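Local coordinates for protein terminase, large subunit (Bacillus phage spp1, PDB 2WBN) that cuts viral DNA as the metal-dependent endonuclease domain of a phage packaging terminase, whose ATPase domain drives the genome into empty capsids, at residues Glu83-Lys88 with Thr160-Arg165; Asp49-Gly54 with Phe66-Tyr71; Glu37-Asp42 with Ala152-Pro157; Val28-Leu33 with Glu168-Gln173. All blocks are in the same frame, centred on the assembly; numbering follows the deposited sequence.

Contact 1 (Glu83-Lys88 with Thr160-Arg165); sequences ELVDHK and TPNIAR
The carboxylate of Glu83 is the flat group at the heart of this contact, and the first turn of helix 161-169 surrounds it. Its edge faces two successive backbone amides. OE1 receives Ile163 N at 2.8 Å and OE2 receives Asn162 N at the same 2.8 Å, each on the syn lone pair. Asn162 ND2 comes instead from above the carboxylate plane, 3.0 Å from OE2 and well bent at 138°, with the amide plane turned 36° from that of the carboxylate. OE2 is therefore gripped twice by a single residue. Placing CG between its own backbone N and carbonyl carbon (chi1 72°), Glu83 then runs extended to the helix end.

Apolar atoms fill in around these bonds. Ile163 CG1 lies 3.1 Å from Glu83 OE1, and Pro161 CD is equally near Glu83 OE2. Two residues further along the strand, Val85 CG2 rests 3.5 Å from Asn162 ND2. Asn162 OD1 also receives a weak bond from Arg165 NH1.

Thr160 occupies the N-cap position without making a capping bond by its side chain, and the carboxylate from strand 77-86 accepts from the first-turn amides of Asn162 and Ile163 instead. In this buried setting the positive helix end and three N-H donors would be expected to stabilise a deprotonated Glu83, tying helix to central sheet.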
loop_
_atom_site.group_PDB
_atom_site.type_symbol
_atom_site.label_atom_id
_atom_site.label_comp_id
_atom_site.label_asym_id
_atom_site.label_seq_id
_atom_site.Cartn_x
_atom_site.Cartn_y
_atom_site.Cartn_z
ATOM N N GLU A 83 7.837 3.914 1.282
ATOM C CA GLU A 83 7.038 4.044 0.078
ATOM C C GLU A 83 7.907 4.587 -1.064
ATOM O O GLU A 83 8.965 5.188 -0.832
ATOM C CB GLU A 83 5.866 5.007 0.322
ATOM C CG GLU A 83 6.316 6.462 0.442
ATOM C CD GLU A 83 5.233 7.451 0.817
ATOM O OE1 GLU A 83 4.138 7.037 1.244
ATOM O OE2 GLU A 83 5.488 8.675 0.682
ATOM N N LEU A 84 7.439 4.379 -2.291
ATOM C CA LEU A 84 7.940 5.081 -3.457
ATOM C C LEU A 84 6.737 5.381 -4.332
ATOM O O LEU A 84 6.031 4.465 -4.762
ATOM C CB LEU A 84 8.969 4.246 -4.237
ATOM C CG LEU A 84 9.604 4.887 -5.475
ATOM C CD1 LEU A 84 10.535 6.073 -5.129
ATOM C CD2 LEU A 84 10.361 3.832 -6.280
ATOM N N VAL A 85 6.510 6.661 -4.593
ATOM C CA VAL A 85 5.451 7.122 -5.484
ATOM C C VAL A 85 6.095 7.886 -6.638
ATOM O O VAL A 85 6.796 8.886 -6.427
ATOM C CB VAL A 85 4.422 7.984 -4.734
ATOM C CG1 VAL A 85 3.296 8.452 -5.688
ATOM C CG2 VAL A 85 3.833 7.194 -3.532
ATOM N N ASP A 86 5.843 7.431 -7.859
ATOM C CA ASP A 86 6.477 7.983 -9.047
ATOM C C ASP A 86 5.479 8.081 -10.188
ATOM O O ASP A 86 4.992 7.050 -10.687
ATOM C CB ASP A 86 7.614 7.031 -9.413
ATOM C CG ASP A 86 8.567 7.596 -10.401
ATOM O OD1 ASP A 86 8.336 8.719 -10.907
ATOM O OD2 ASP A 86 9.582 6.878 -10.676
ATOM N N HIS A 87 5.191 9.316 -10.603
ATOM C CA HIS A 87 4.334 9.576 -11.745
ATOM C C HIS A 87 5.011 9.276 -13.074
ATOM O O HIS A 87 4.340 9.061 -14.056
ATOM C CB HIS A 87 3.820 11.019 -11.731
ATOM C CG HIS A 87 2.788 11.261 -10.677
ATOM N ND1 HIS A 87 3.119 11.593 -9.381
ATOM C CD2 HIS A 87 1.436 11.159 -10.710
ATOM C CE1 HIS A 87 2.018 11.685 -8.659
ATOM N NE2 HIS A 87 0.982 11.433 -9.439
ATOM N N LYS A 88 6.336 9.279 -13.082
ATOM C CA LYS A 88 7.145 8.997 -14.280
ATOM C C LYS A 88 7.661 7.584 -14.088
ATOM O O LYS A 88 8.762 7.350 -13.552
ATOM C CB LYS A 88 8.259 10.032 -14.390
ATOM C CG LYS A 88 7.644 11.419 -14.611
ATOM C CD LYS A 88 8.626 12.480 -14.859
ATOM C CE LYS A 88 7.996 13.827 -14.616
ATOM N NZ LYS A 88 7.165 14.307 -15.763
ATOM N N THR A 160 6.686 8.356 5.331
ATOM C CA THR A 160 5.793 8.004 4.208
ATOM C C THR A 160 4.773 9.102 3.962
ATOM O O THR A 160 3.599 8.950 4.324
ATOM C CB THR A 160 5.078 6.653 4.421
ATOM O OG1 THR A 160 4.288 6.675 5.619
ATOM C CG2 THR A 160 6.102 5.492 4.500
ATOM N N PRO A 161 5.219 10.227 3.380
ATOM C CA PRO A 161 4.320 11.403 3.248
ATOM C C PRO A 161 3.138 11.185 2.315
ATOM O O PRO A 161 2.071 11.761 2.542
ATOM C CB PRO A 161 5.231 12.503 2.708
ATOM C CG PRO A 161 6.402 11.801 2.122
ATOM C CD PRO A 161 6.582 10.543 2.932
ATOM N N ASN A 162 3.328 10.363 1.280
ATOM C CA ASN A 162 2.246 10.081 0.352
ATOM C C ASN A 162 1.146 9.218 0.972
ATOM O O ASN A 162 -0.044 9.541 0.859
ATOM C CB ASN A 162 2.782 9.403 -0.933
ATOM C CG ASN A 162 3.600 10.344 -1.789
ATOM O OD1 ASN A 162 3.049 11.265 -2.383
ATOM N ND2 ASN A 162 4.918 10.127 -1.857
ATOM N N ILE A 163 1.536 8.136 1.621
ATOM C CA ILE A 163 0.603 7.310 2.400
ATOM C C ILE A 163 -0.170 8.175 3.413
ATOM O O ILE A 163 -1.401 8.113 3.486
ATOM C CB ILE A 163 1.331 6.155 3.148
ATOM C CG1 ILE A 163 1.858 5.107 2.172
ATOM C CG2 ILE A 163 0.381 5.446 4.144
ATOM C CD1 ILE A 163 2.818 4.092 2.795
ATOM N N ALA A 164 0.553 9.007 4.161
ATOM C CA ALA A 164 -0.073 9.923 5.123
ATOM C C ALA A 164 -1.136 10.823 4.473
ATOM O O ALA A 164 -2.251 10.891 4.951
ATOM C CB ALA A 164 0.994 10.789 5.858
ATOM N N ARG A 165 -0.796 11.473 3.359
ATOM C CA ARG A 165 -1.701 12.371 2.675
ATOM C C ARG A 165 -2.923 11.630 2.125
ATOM O O ARG A 165 -4.055 12.052 2.327
ATOM C CB ARG A 165 -0.990 13.101 1.531
ATOM C CG ARG A 165 -1.886 14.156 0.847
ATOM C CD ARG A 165 -1.209 14.869 -0.322
ATOM N NE ARG A 165 -0.456 13.936 -1.144
ATOM C CZ ARG A 165 -0.972 13.135 -2.059
ATOM N NH1 ARG A 165 -0.162 12.311 -2.708
ATOM N NH2 ARG A 165 -2.289 13.132 -2.325
#

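Contact 2 (Asp49-Gly54 with Phe66-Tyr71); sequences DNIRQG and FVRWHY
Arg52 with Trp69 and Gly54 with Val67 form the hydrogen-bonded pairs of this antiparallel hairpin, Ile51 with His70 and Gln53 with Arg68 the non-hydrogen-bonded ones. The exchange between Arg52 and Trp69 is short in both directions, 2.8 Å from Arg52 N to Trp69 O and 2.8 Å from Trp69 N to Arg52 O.

Just before the first strand begins, side chains join the backbone bonding, with Tyr71 N still bonded to Asn50 O. Asn50 N reaches His70 ND1 at 3.1 Å, and the donor lies in the imidazole plane; His70 holds CG anti to its own backbone N (chi1 169°), which brings the ring to that amide. Asn50 ND2 in turn bonds Tyr71 O at 2.7 Å, its side chain running alongside that of Tyr71.

Ile51 CG2 lies over one face of the Arg68 guanidinium, 3.7 Å above its plane. On the other face of the sheet, Arg52 NH1 meets the edge of the Tyr71 ring 3.8 Å from CD2, with the two planes 78° apart.

A second shell sets these groups. Arg52 NH2 bonds Asn50 OD1 at 2.8 Å, and Arg52 NE pairs with Asp202 in a salt bridge. Phe48 stacks on His70, whereas Phe199 meets Trp69 and Tyr71 edge to face.

This is the first hairpin of the RNase H-like core, and strand 51-56 ends in the metal ligand Asp56. Because His70 ND1 accepts a hydrogen bond from Asn50 N, a neutral ring would probably carry its hydrogen on NE2.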
loop_
_atom_site.group_PDB
_atom_site.type_symbol
_atom_site.label_atom_id
_atom_site.label_comp_id
_atom_site.label_asym_id
_atom_site.label_seq_id
_atom_site.Cartn_x
_atom_site.Cartn_y
_atom_site.Cartn_z
ATOM N N ASP A 49 9.303 -7.114 11.953
ATOM C CA ASP A 49 9.678 -8.335 11.241
ATOM C C ASP A 49 8.475 -9.136 10.724
ATOM O O ASP A 49 8.551 -10.348 10.563
ATOM C CB ASP A 49 10.582 -9.194 12.140
ATOM C CG ASP A 49 11.810 -9.723 11.400
ATOM O OD1 ASP A 49 11.896 -9.558 10.153
ATOM O OD2 ASP A 49 12.694 -10.293 12.070
ATOM N N ASN A 50 7.373 -8.445 10.455
ATOM C CA ASN A 50 6.218 -9.051 9.818
ATOM C C ASN A 50 5.838 -8.116 8.670
ATOM O O ASN A 50 4.804 -7.445 8.683
ATOM C CB ASN A 50 5.081 -9.244 10.821
ATOM C CG ASN A 50 4.003 -10.180 10.313
ATOM O OD1 ASN A 50 4.240 -10.991 9.423
ATOM N ND2 ASN A 50 2.814 -10.081 10.887
ATOM N N ILE A 51 6.729 -8.079 7.685
ATOM C CA ILE A 51 6.656 -7.125 6.590
ATOM C C ILE A 51 5.642 -7.533 5.547
ATOM O O ILE A 51 5.509 -8.711 5.204
ATOM C CB ILE A 51 8.037 -6.943 5.924
ATOM C CG1 ILE A 51 9.002 -6.247 6.895
ATOM C CG2 ILE A 51 7.923 -6.151 4.618
ATOM C CD1 ILE A 51 9.886 -7.183 7.636
ATOM N N ARG A 52 4.938 -6.538 5.032
ATOM C CA ARG A 52 4.061 -6.695 3.881
ATOM C C ARG A 52 4.356 -5.602 2.890
ATOM O O ARG A 52 4.443 -4.425 3.260
ATOM C CB ARG A 52 2.605 -6.599 4.308
ATOM C CG ARG A 52 2.185 -7.666 5.275
ATOM C CD ARG A 52 2.139 -9.031 4.647
ATOM N NE ARG A 52 1.503 -9.975 5.559
ATOM C CZ ARG A 52 2.109 -10.591 6.574
ATOM N NH1 ARG A 52 1.403 -11.418 7.335
ATOM N NH2 ARG A 52 3.402 -10.399 6.847
ATOM N N GLN A 53 4.499 -5.979 1.618
ATOM C CA GLN A 53 4.788 -5.008 0.565
ATOM C C GLN A 53 3.807 -5.141 -0.589
ATOM O O GLN A 53 3.419 -6.261 -0.976
ATOM C CB GLN A 53 6.227 -5.141 0.066
ATOM C CG GLN A 53 7.272 -5.002 1.169
ATOM C CD GLN A 53 8.693 -5.098 0.658
ATOM O OE1 GLN A 53 9.102 -6.097 0.043
ATOM N NE2 GLN A 53 9.460 -4.079 0.926
ATOM N N GLY A 54 3.394 -3.992 -1.113
ATOM C CA GLY A 54 2.479 -3.924 -2.249
ATOM C C GLY A 54 2.965 -2.972 -3.325
ATOM O O GLY A 54 3.771 -2.078 -3.067
ATOM N N PHE A 66 4.758 2.014 -4.587
ATOM C CA PHE A 66 5.300 0.919 -3.787
ATOM C C PHE A 66 5.111 1.242 -2.302
ATOM O O PHE A 66 5.446 2.347 -1.864
ATOM C CB PHE A 66 6.793 0.742 -4.069
ATOM C CG PHE A 66 7.482 -0.205 -3.130
ATOM C CD1 PHE A 66 7.392 -1.580 -3.319
ATOM C CD2 PHE A 66 8.205 0.272 -2.052
ATOM C CE1 PHE A 66 8.017 -2.458 -2.455
ATOM C CE2 PHE A 66 8.832 -0.603 -1.171
ATOM C CZ PHE A 66 8.733 -1.966 -1.370
ATOM N N VAL A 67 4.586 0.289 -1.535
ATOM C CA VAL A 67 4.444 0.474 -0.076
ATOM C C VAL A 67 5.065 -0.710 0.669
ATOM O O VAL A 67 5.015 -1.848 0.190
ATOM C CB VAL A 67 2.963 0.688 0.343
ATOM C CG1 VAL A 67 2.362 1.891 -0.406
ATOM C CG2 VAL A 67 2.095 -0.611 0.137
ATOM N N ARG A 68 5.655 -0.416 1.834
ATOM C CA ARG A 68 6.160 -1.410 2.767
ATOM C C ARG A 68 5.605 -1.100 4.163
ATOM O O ARG A 68 5.754 0.020 4.649
ATOM C CB ARG A 68 7.680 -1.385 2.784
ATOM C CG ARG A 68 8.364 -2.316 3.798
ATOM C CD ARG A 68 9.873 -2.010 3.833
ATOM N NE ARG A 68 10.646 -2.857 4.761
ATOM C CZ ARG A 68 11.179 -4.049 4.478
ATOM N NH1 ARG A 68 11.027 -4.603 3.287
ATOM N NH2 ARG A 68 11.867 -4.712 5.414
ATOM N N TRP A 69 4.965 -2.102 4.763
ATOM C CA TRP A 69 4.322 -2.006 6.079
ATOM C C TRP A 69 4.786 -3.131 6.998
ATOM O O TRP A 69 5.236 -4.180 6.531
ATOM C CB TRP A 69 2.828 -2.205 5.918
ATOM C CG TRP A 69 2.109 -1.205 5.136
ATOM C CD1 TRP A 69 1.966 -1.164 3.769
ATOM C CD2 TRP A 69 1.340 -0.126 5.654
ATOM N NE1 TRP A 69 1.191 -0.085 3.414
ATOM C CE2 TRP A 69 0.783 0.560 4.555
ATOM C CE3 TRP A 69 1.098 0.357 6.939
ATOM C CZ2 TRP A 69 -0.006 1.696 4.714
ATOM C CZ3 TRP A 69 0.317 1.480 7.094
ATOM C CH2 TRP A 69 -0.227 2.139 6.004
ATOM N N HIS A 70 4.614 -2.926 8.299
ATOM C CA HIS A 70 4.722 -3.982 9.294
ATOM C C HIS A 70 3.342 -4.265 9.872
ATOM O O HIS A 70 2.557 -3.342 10.130
ATOM C CB HIS A 70 5.653 -3.583 10.435
ATOM C CG HIS A 70 5.595 -4.525 11.605
ATOM N ND1 HIS A 70 6.052 -5.822 11.539
ATOM C CD2 HIS A 70 5.114 -4.361 12.861
ATOM C CE1 HIS A 70 5.859 -6.417 12.703
ATOM N NE2 HIS A 70 5.297 -5.550 13.526
ATOM N N TYR A 71 3.092 -5.544 10.133
ATOM C CA TYR A 71 1.799 -6.024 10.587
ATOM C C TYR A 71 1.897 -6.639 11.974
ATOM O O TYR A 71 2.518 -7.686 12.148
ATOM C CB TYR A 71 1.299 -7.082 9.604
ATOM C CG TYR A 71 -0.086 -7.614 9.886
ATOM C CD1 TYR A 71 -1.059 -6.828 10.503
ATOM C CD2 TYR A 71 -0.431 -8.905 9.513
ATOM C CE1 TYR A 71 -2.324 -7.315 10.733
ATOM C CE2 TYR A 71 -1.688 -9.392 9.735
ATOM C CZ TYR A 71 -2.636 -8.598 10.342
ATOM O OH TYR A 71 -3.897 -9.100 10.576
#

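Contact 3 (Glu37-Asp42 with Ala152-Pro157); sequences EGIITD and AIVIDP
Asp156 reaches into the loop 37-42, and its carboxylate takes two backbone amides, one on each oxygen. Gly38 N meets OD1 of Asp156 at 2.9 Å and Ile40 N meets OD2 of Asp156 at 3.2 Å; both donors approach from above the carboxylate plane, by 42° and 38°. The side chain gets there because CG is anti to the backbone N (chi1 -171°), which sends the acid across to the loop. OD1 has a further donor in Leu158 N, and Arg159 forms a long, weak ion pair with OD2.

Packed beside this polar grip are the apolar groups. Ile39 CG2 presses on Ile155 O at 3.5 Å and approaches Val154 CG1 at 3.9 Å. Ile40 comes to the same valine less closely, its CG1 4.2 Å from Val154 CG1, while its CD1 lies 3.8 Å from Val154 O.

In the fold, strand 152-155 lies between strands 33-35 and 77-86, at the side of the sheet where the chain starts. The loop leads from edge strand 33-35 to helix 42-47, where Thr41 is the N-cap, and its grip by Asp156 holds that connection against the strand end.

The solvent side is looser. Glu37 and Gly38 are exposed, and the Glu37 CB points away from the strand, though Glu37 CG still passes Pro157 loosely, 4.3 Å from its CG. Here Pro157 CD lies 3.6 Å from Glu37 N.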
loop_
_atom_site.group_PDB
_atom_site.type_symbol
_atom_site.label_atom_id
_atom_site.label_comp_id
_atom_site.label_asym_id
_atom_site.label_seq_id
_atom_site.Cartn_x
_atom_site.Cartn_y
_atom_site.Cartn_z
ATOM N N GLU A 37 4.215 13.142 12.951
ATOM C CA GLU A 37 5.634 13.171 12.605
ATOM C C GLU A 37 6.441 12.597 13.761
ATOM O O GLU A 37 6.231 12.971 14.915
ATOM C CB GLU A 37 6.113 14.599 12.287
ATOM C CG GLU A 37 5.500 15.207 11.019
ATOM C CD GLU A 37 6.158 16.517 10.589
ATOM O OE1 GLU A 37 6.770 17.183 11.436
ATOM O OE2 GLU A 37 6.074 16.867 9.395
ATOM N N GLY A 38 7.348 11.676 13.431
ATOM C CA GLY A 38 8.140 10.968 14.418
ATOM C C GLY A 38 7.483 9.819 15.158
ATOM O O GLY A 38 8.113 9.229 16.007
ATOM N N ILE A 39 6.234 9.480 14.843
ATOM C CA ILE A 39 5.504 8.456 15.594
ATOM C C ILE A 39 6.118 7.050 15.445
ATOM O O ILE A 39 5.885 6.184 16.286
ATOM C CB ILE A 39 3.997 8.444 15.181
ATOM C CG1 ILE A 39 3.119 7.813 16.261
ATOM C CG2 ILE A 39 3.809 7.764 13.800
ATOM C CD1 ILE A 39 1.620 7.998 15.972
ATOM N N ILE A 40 6.895 6.818 14.384
ATOM C CA ILE A 40 7.643 5.560 14.238
ATOM C C ILE A 40 9.140 5.864 14.348
ATOM O O ILE A 40 9.665 6.638 13.552
ATOM C CB ILE A 40 7.343 4.857 12.892
ATOM C CG1 ILE A 40 5.864 4.441 12.829
ATOM C CG2 ILE A 40 8.241 3.636 12.717
ATOM C CD1 ILE A 40 5.334 4.157 11.439
ATOM N N THR A 41 9.814 5.278 15.344
ATOM C CA THR A 41 11.251 5.524 15.562
ATOM C C THR A 41 12.129 4.602 14.711
ATOM O O THR A 41 11.700 3.547 14.217
ATOM C CB THR A 41 11.679 5.343 17.048
ATOM O OG1 THR A 41 11.434 3.994 17.451
ATOM C CG2 THR A 41 10.937 6.314 17.988
ATOM N N ASP A 42 13.373 5.018 14.538
ATOM C CA ASP A 42 14.373 4.197 13.861
ATOM C C ASP A 42 14.520 2.821 14.532
ATOM O O ASP A 42 14.638 1.796 13.852
ATOM C CB ASP A 42 15.715 4.927 13.873
ATOM C CG ASP A 42 15.855 5.932 12.738
ATOM O OD1 ASP A 42 14.888 6.166 11.966
ATOM O OD2 ASP A 42 16.963 6.503 12.628
ATOM N N ALA A 152 -5.559 0.152 14.567
ATOM C CA ALA A 152 -4.817 1.358 14.236
ATOM C C ALA A 152 -4.036 1.204 12.934
ATOM O O ALA A 152 -3.431 0.151 12.691
ATOM C CB ALA A 152 -3.865 1.709 15.391
ATOM N N ILE A 153 -4.060 2.253 12.114
ATOM C CA ILE A 153 -3.148 2.389 10.972
ATOM C C ILE A 153 -2.195 3.521 11.306
ATOM O O ILE A 153 -2.618 4.677 11.387
ATOM C CB ILE A 153 -3.898 2.726 9.687
ATOM C CG1 ILE A 153 -4.873 1.602 9.337
ATOM C CG2 ILE A 153 -2.909 2.993 8.508
ATOM C CD1 ILE A 153 -5.821 1.952 8.191
ATOM N N VAL A 154 -0.919 3.179 11.487
ATOM C CA VAL A 154 0.072 4.066 12.091
ATOM C C VAL A 154 1.009 4.538 11.010
ATOM O O VAL A 154 1.691 3.729 10.359
ATOM C CB VAL A 154 0.884 3.379 13.218
ATOM C CG1 VAL A 154 1.816 4.374 13.893
ATOM C CG2 VAL A 154 -0.044 2.746 14.248
ATOM N N ILE A 155 1.041 5.850 10.819
ATOM C CA ILE A 155 1.758 6.466 9.720
ATOM C C ILE A 155 2.546 7.663 10.218
ATOM O O ILE A 155 2.001 8.575 10.858
ATOM C CB ILE A 155 0.805 6.947 8.588
ATOM C CG1 ILE A 155 -0.191 5.857 8.167
ATOM C CG2 ILE A 155 1.632 7.427 7.336
ATOM C CD1 ILE A 155 -1.379 6.416 7.370
ATOM N N ASP A 156 3.823 7.673 9.875
ATOM C CA ASP A 156 4.716 8.770 10.183
ATOM C C ASP A 156 4.961 9.549 8.886
ATOM O O ASP A 156 5.637 9.034 7.965
ATOM C CB ASP A 156 6.012 8.173 10.695
ATOM C CG ASP A 156 6.974 9.195 11.267
ATOM O OD1 ASP A 156 6.915 10.400 10.903
ATOM O OD2 ASP A 156 7.831 8.755 12.077
ATOM N N PRO A 157 4.422 10.777 8.790
ATOM C CA PRO A 157 4.618 11.544 7.572
ATOM C C PRO A 157 6.077 11.850 7.247
ATOM O O PRO A 157 6.385 12.209 6.135
ATOM C CB PRO A 157 3.841 12.834 7.830
ATOM C CG PRO A 157 2.929 12.532 8.893
ATOM C CD PRO A 157 3.636 11.544 9.773
#

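Contact 4 (Val28-Leu33 with Glu168-Gln173); sequences VPFENL and ENIDYQ
Pro29 and Tyr172 lie one over the other, the proline ring sliding across a face of the phenol in the opposite direction to it. The touching atom is Pro29 CB, 4.0 Å from the centroid of the Tyr172 ring and 26° off its normal, a CH-pi contact displaced toward the hydroxyl end: the nearest ring atom to Pro29 CB is CZ of Tyr172, at 3.6 Å. Tyr172 CG stands beside its backbone N (chi1 -74°), and from there the ring swings back over the proline. The next ring atom, Pro29 CG, lies 3.4 Å from Ile170 O.

Phe30 is turned quite differently. It offers an edge, and Ile170 CG2 sits in the plane of the ring, 3.7 Å from Phe30 CD1, so one aromatic here is used by its face and the next by its rim. At the far end Leu33 CD1 lies 3.7 Å from Glu168 N, touching the last turn of helix 161-169 through its backbone.

No hydrogen bond crosses between the two segments. Segment 28-33 makes a type I turn from Phe30 to Leu33, Phe30 N bonds Asp148, and the backbone of Asn32 bonds Ile153. Phe167 and Ile153 also pack against Phe30.

Face-on proline-tyrosine packing of this kind is a classic CH-pi arrangement. In this RNase H-like nuclease domain it joins the lead-in to edge strand 33-35 to the start of strand 172-174, just after helix 161-169, with Ile170 about 8 Å, side chain to side chain, from the manganese ligand Asp193.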
loop_
_atom_site.group_PDB
_atom_site.type_symbol
_atom_site.label_atom_id
_atom_site.label_comp_id
_atom_site.label_asym_id
_atom_site.label_seq_id
_atom_site.Cartn_x
_atom_site.Cartn_y
_atom_site.Cartn_z
ATOM N N VAL A 28 -17.168 8.996 7.829
ATOM C CA VAL A 28 -15.738 9.246 7.736
ATOM C C VAL A 28 -15.004 7.911 7.784
ATOM O O VAL A 28 -15.161 7.155 8.742
ATOM C CB VAL A 28 -15.245 10.094 8.918
ATOM C CG1 VAL A 28 -13.749 10.289 8.827
ATOM C CG2 VAL A 28 -15.980 11.431 8.961
ATOM N N PRO A 29 -14.192 7.615 6.761
ATOM C CA PRO A 29 -13.414 6.391 6.799
ATOM C C PRO A 29 -12.125 6.529 7.610
ATOM O O PRO A 29 -11.641 7.639 7.840
ATOM C CB PRO A 29 -13.063 6.169 5.330
ATOM C CG PRO A 29 -12.958 7.549 4.780
ATOM C CD PRO A 29 -14.003 8.342 5.495
ATOM N N PHE A 30 -11.563 5.389 8.000
ATOM C CA PHE A 30 -10.246 5.326 8.634
ATOM C C PHE A 30 -10.137 6.209 9.880
ATOM O O PHE A 30 -9.109 6.862 10.125
ATOM C CB PHE A 30 -9.134 5.673 7.634
ATOM C CG PHE A 30 -9.023 4.714 6.470
ATOM C CD1 PHE A 30 -9.068 5.177 5.156
ATOM C CD2 PHE A 30 -8.834 3.356 6.694
ATOM C CE1 PHE A 30 -8.943 4.291 4.076
ATOM C CE2 PHE A 30 -8.716 2.469 5.642
ATOM C CZ PHE A 30 -8.770 2.936 4.315
ATOM N N GLU A 31 -11.195 6.207 10.691
ATOM C CA GLU A 31 -11.129 6.826 12.011
ATOM C C GLU A 31 -9.961 6.238 12.790
ATOM O O GLU A 31 -9.408 6.903 13.661
ATOM C CB GLU A 31 -12.436 6.624 12.773
ATOM C CG GLU A 31 -13.619 7.385 12.178
ATOM C CD GLU A 31 -14.910 7.117 12.929
ATOM O OE1 GLU A 31 -14.857 7.060 14.166
ATOM O OE2 GLU A 31 -15.960 6.963 12.276
ATOM N N ASN A 32 -9.567 5.016 12.438
ATOM C CA ASN A 32 -8.406 4.333 13.030
ATOM C C ASN A 32 -6.999 4.890 12.728
ATOM O O ASN A 32 -6.003 4.303 13.163
ATOM C CB ASN A 32 -8.440 2.847 12.669
ATOM C CG ASN A 32 -8.255 2.594 11.194
ATOM O OD1 ASN A 32 -8.081 3.534 10.428
ATOM N ND2 ASN A 32 -8.286 1.320 10.790
ATOM N N LEU A 33 -6.897 6.009 12.026
ATOM C CA LEU A 33 -5.578 6.533 11.629
ATOM C C LEU A 33 -4.838 7.173 12.784
ATOM O O LEU A 33 -5.434 7.939 13.537
ATOM C CB LEU A 33 -5.696 7.555 10.492
ATOM C CG LEU A 33 -5.988 7.041 9.084
ATOM C CD1 LEU A 33 -5.920 8.219 8.099
ATOM C CD2 LEU A 33 -4.996 5.966 8.694
ATOM N N GLU A 168 -5.209 10.193 5.050
ATOM C CA GLU A 168 -5.892 11.287 5.726
ATOM C C GLU A 168 -7.029 11.920 4.906
ATOM O O GLU A 168 -8.081 12.265 5.454
ATOM C CB GLU A 168 -4.924 12.381 6.180
ATOM C CG GLU A 168 -5.672 13.463 6.957
ATOM C CD GLU A 168 -4.811 14.420 7.753
ATOM O OE1 GLU A 168 -3.650 14.101 8.091
ATOM O OE2 GLU A 168 -5.338 15.518 8.030
ATOM N N ASN A 169 -6.830 12.047 3.595
ATOM C CA ASN A 169 -7.766 12.811 2.789
ATOM C C ASN A 169 -8.827 11.988 2.042
ATOM O O ASN A 169 -9.803 12.565 1.563
ATOM C CB ASN A 169 -6.972 13.743 1.858
ATOM C CG ASN A 169 -6.171 14.791 2.658
ATOM O OD1 ASN A 169 -6.738 15.724 3.192
ATOM N ND2 ASN A 169 -4.883 14.582 2.799
ATOM N N ILE A 170 -8.660 10.661 1.944
ATOM C CA ILE A 170 -9.655 9.816 1.220
ATOM C C ILE A 170 -11.047 9.845 1.881
ATOM O O ILE A 170 -11.177 9.866 3.104
ATOM C CB ILE A 170 -9.154 8.354 1.027
ATOM C CG1 ILE A 170 -9.920 7.644 -0.102
ATOM C CG2 ILE A 170 -9.227 7.570 2.328
ATOM C CD1 ILE A 170 -9.459 7.995 -1.540
ATOM N N ASP A 171 -12.082 9.898 1.050
ATOM C CA ASP A 171 -13.461 9.964 1.493
ATOM C C ASP A 171 -14.240 8.811 0.835
ATOM O O ASP A 171 -13.756 8.170 -0.113
ATOM C CB ASP A 171 -14.092 11.318 1.091
ATOM C CG ASP A 171 -13.781 12.460 2.077
ATOM O OD1 ASP A 171 -13.870 12.252 3.300
ATOM O OD2 ASP A 171 -13.479 13.592 1.624
ATOM N N TYR A 172 -15.435 8.550 1.350
ATOM C CA TYR A 172 -16.357 7.610 0.723
ATOM C C TYR A 172 -16.942 8.236 -0.532
ATOM O O TYR A 172 -17.144 9.450 -0.590
ATOM C CB TYR A 172 -17.500 7.245 1.686
ATOM C CG TYR A 172 -17.079 6.307 2.788
ATOM C CD1 TYR A 172 -16.497 5.077 2.492
ATOM C CD2 TYR A 172 -17.233 6.656 4.130
ATOM C CE1 TYR A 172 -16.086 4.217 3.507
ATOM C CE2 TYR A 172 -16.837 5.802 5.140
ATOM C CZ TYR A 172 -16.272 4.584 4.824
ATOM O OH TYR A 172 -15.868 3.741 5.824
ATOM N N GLN A 173 -17.234 7.404 -1.526
ATOM C CA GLN A 173 -18.029 7.847 -2.658
ATOM C C GLN A 173 -19.428 8.150 -2.152
ATOM O O GLN A 173 -19.753 7.872 -0.993
ATOM C CB GLN A 173 -18.099 6.778 -3.739
ATOM C CG GLN A 173 -16.798 6.529 -4.451
ATOM C CD GLN A 173 -16.922 5.424 -5.474
ATOM O OE1 GLN A 173 -17.995 5.224 -6.051
ATOM N NE2 GLN A 173 -15.830 4.694 -5.709
#

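Overall arrangement
From the N terminus, 28-33 and then 37-42 each open a loop that closes only near the end of the chain. Contact 2 closes first, as the local hairpin of strands 51-56 and 64-72, nested inside both of those loops. Segment 83-88 then opens contact 1. Segment 152-157 closes contact 3 before 160-165 closes contact 1, so these two cross, and 168-173 finally closes contact 4 around all the others. Strands 152-155, 77-86 and 64-72 are sheet neighbours shared by contacts 1 to 3, while helix 161-169 serves contact 1 at its start and contact 4 at its end. Ile163 packs on Ile155 and Trp69, and Trp69 also meets Ile153.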